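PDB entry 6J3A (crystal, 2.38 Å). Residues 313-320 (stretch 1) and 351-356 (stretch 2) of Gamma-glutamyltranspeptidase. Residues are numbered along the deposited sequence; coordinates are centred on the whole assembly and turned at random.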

# COMPACT_ATOMS: atom_id res chain seq x y z
N MET A 313 21.90 25.37 7.30
CA MET A 313 20.93 26.25 6.64
C MET A 313 21.45 27.68 6.48
O MET A 313 21.22 28.33 5.46
CB MET A 313 19.60 26.26 7.40
CG MET A 313 18.80 24.98 7.22
SD MET A 313 18.36 24.58 5.50
CE MET A 313 16.60 24.87 5.55
N ALA A 314 22.15 28.15 7.49
CA ALA A 314 22.82 29.44 7.46
C ALA A 314 23.77 29.53 6.29
O ALA A 314 23.82 30.54 5.59
CB ALA A 314 23.58 29.66 8.76
N ASP A 315 24.53 28.46 6.09
CA ASP A 315 25.48 28.36 4.98
C ASP A 315 24.73 28.29 3.66
O ASP A 315 25.15 28.90 2.69
CB ASP A 315 26.41 27.14 5.14
CG ASP A 315 27.66 27.44 6.00
OD1 ASP A 315 27.92 28.62 6.34
OD2 ASP A 315 28.40 26.47 6.30
N ARG A 316 23.61 27.56 3.63
CA ARG A 316 22.71 27.55 2.48
C ARG A 316 22.28 28.96 2.04
O ARG A 316 22.38 29.33 0.87
CB ARG A 316 21.48 26.71 2.77
CG ARG A 316 20.54 26.55 1.59
CD ARG A 316 19.17 26.04 2.00
NE ARG A 316 18.28 27.11 2.45
CZ ARG A 316 16.97 27.00 2.62
NH1 ARG A 316 16.26 28.05 3.04
NH2 ARG A 316 16.34 25.86 2.36
N GLU A 317 21.81 29.74 3.01
CA GLU A 317 21.35 31.10 2.76
C GLU A 317 22.47 32.04 2.30
O GLU A 317 22.29 32.83 1.37
CB GLU A 317 20.73 31.69 4.04
CG GLU A 317 20.04 33.03 3.82
CD GLU A 317 19.01 32.97 2.71
OE1 GLU A 317 18.16 32.05 2.75
OE2 GLU A 317 19.06 33.80 1.79
N ALA A 318 23.60 31.96 2.98
CA ALA A 318 24.78 32.78 2.67
C ALA A 318 25.44 32.44 1.34
O ALA A 318 25.84 33.34 0.61
CB ALA A 318 25.80 32.66 3.79
N TRP A 319 25.56 31.15 1.04
CA TRP A 319 26.43 30.69 -0.04
C TRP A 319 25.75 30.08 -1.26
O TRP A 319 26.33 30.09 -2.34
CB TRP A 319 27.49 29.73 0.53
CG TRP A 319 28.31 30.39 1.61
CD1 TRP A 319 28.30 30.10 2.95
CD2 TRP A 319 29.21 31.47 1.44
NE1 TRP A 319 29.16 30.94 3.61
CE2 TRP A 319 29.72 31.80 2.71
CE3 TRP A 319 29.64 32.21 0.32
CZ2 TRP A 319 30.65 32.83 2.90
CZ3 TRP A 319 30.55 33.24 0.51
CH2 TRP A 319 31.05 33.53 1.79
N TYR A 320 24.52 29.57 -1.11
CA TYR A 320 23.90 28.79 -2.21
C TYR A 320 23.18 29.68 -3.20
O TYR A 320 22.69 30.75 -2.85
CB TYR A 320 22.92 27.73 -1.72
CG TYR A 320 23.51 26.56 -0.95
CD1 TYR A 320 24.68 26.67 -0.19
CD2 TYR A 320 22.83 25.33 -0.91
CE1 TYR A 320 25.18 25.61 0.54
CE2 TYR A 320 23.32 24.26 -0.18
CZ TYR A 320 24.49 24.41 0.55
OH TYR A 320 24.99 23.35 1.28
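Stretch 2 351-356: ELRPGS

A segment without regular secondary structure can be held on a helix by a simple combination: small side chains on which the backbone packs, and side chains that hydrogen-bond its backbone N-H and C=O. Residues 351-356 of gamma-glutamyltranspeptidase illustrate this on the last turns of a helix that runs through Trp 319. The segment is mostly extended and forms neither helix nor strand. It crosses the helix obliquely, its course from Leu 352 to Ser 356 having a component toward the helix C-terminus.

Glu 351 lies out of reach of the helix. Contact begins with Leu 352, whose CA-to-CB bond points sideways but whose t, p rotamer brings the end of the side chain nearer; its CD1 packs 3.7 Å from CB of Ala 314. Arg 353 directs its CA-to-CB bond away, and it is the backbone that touches the helix here, with its carbonyl carbon C 3.5 Å from CB of Ala 314.

Pro 354 and Ala 314 have the closest CA atoms across the two stretches, 4.6 Å apart. The methyl side chain of Ala 314 packs directly on the segment's backbone, its CB 3.5 Å from Pro 354 N. The proline ring also reaches one turn further along, where its CB meets CB of Ala 318 at 3.6 Å.

At Gly 355 apolar packing gives way to hydrogen bonding, and both backbone polar atoms of this residue are used. Its N donates to OD1 of Asp 315 at 2.8 Å, in a nearly linear bond (171°), while its O accepts from NE1 of Trp 319 at 3.2 Å with a more bent angle of 146°, lying at the edge of the indole near the ring plane. Because Asp 315 and Trp 319 are four residues apart, successive turns of the helix grip a single glycine. Ser 356 then points its CA-to-CB bond away, and the contact ends.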

# COMPACT_ATOMS: atom_id res chain seq x y z
N GLU A 351 20.05 32.19 16.51
CA GLU A 351 20.83 33.09 15.67
C GLU A 351 21.14 32.39 14.35
O GLU A 351 21.34 31.16 14.32
CB GLU A 351 22.14 33.45 16.38
CG GLU A 351 22.05 34.59 17.40
CD GLU A 351 21.27 34.22 18.66
OE1 GLU A 351 21.64 33.23 19.33
OE2 GLU A 351 20.29 34.92 18.99
N LEU A 352 21.15 33.16 13.27
CA LEU A 352 21.61 32.65 11.99
C LEU A 352 23.12 32.87 11.92
O LEU A 352 23.58 34.01 12.00
CB LEU A 352 20.91 33.38 10.84
CG LEU A 352 21.12 32.77 9.46
CD1 LEU A 352 20.39 31.44 9.37
CD2 LEU A 352 20.61 33.71 8.37
N ARG A 353 23.89 31.79 11.78
CA ARG A 353 25.35 31.84 11.91
C ARG A 353 26.06 31.18 10.73
O ARG A 353 26.53 30.05 10.85
CB ARG A 353 25.79 31.14 13.20
CG ARG A 353 25.29 31.81 14.47
CD ARG A 353 24.80 30.79 15.48
NE ARG A 353 25.85 30.30 16.37
CZ ARG A 353 25.96 29.06 16.87
NH1 ARG A 353 25.09 28.09 16.56
NH2 ARG A 353 26.96 28.77 17.68
N PRO A 354 26.15 31.89 9.58
CA PRO A 354 26.87 31.31 8.45
C PRO A 354 28.36 31.37 8.69
O PRO A 354 28.84 32.28 9.37
CB PRO A 354 26.48 32.22 7.28
CG PRO A 354 26.04 33.50 7.89
CD PRO A 354 25.82 33.30 9.36
N GLY A 355 29.08 30.42 8.12
CA GLY A 355 30.51 30.34 8.29
C GLY A 355 31.27 31.01 7.17
O GLY A 355 30.68 31.64 6.28
N SER A 356 32.59 30.83 7.24
CA SER A 356 33.56 31.48 6.37
C SER A 356 34.44 30.48 5.59
O SER A 356 35.65 30.41 5.81
CB SER A 356 34.42 32.44 7.21
OG SER A 356 33.76 33.68 7.36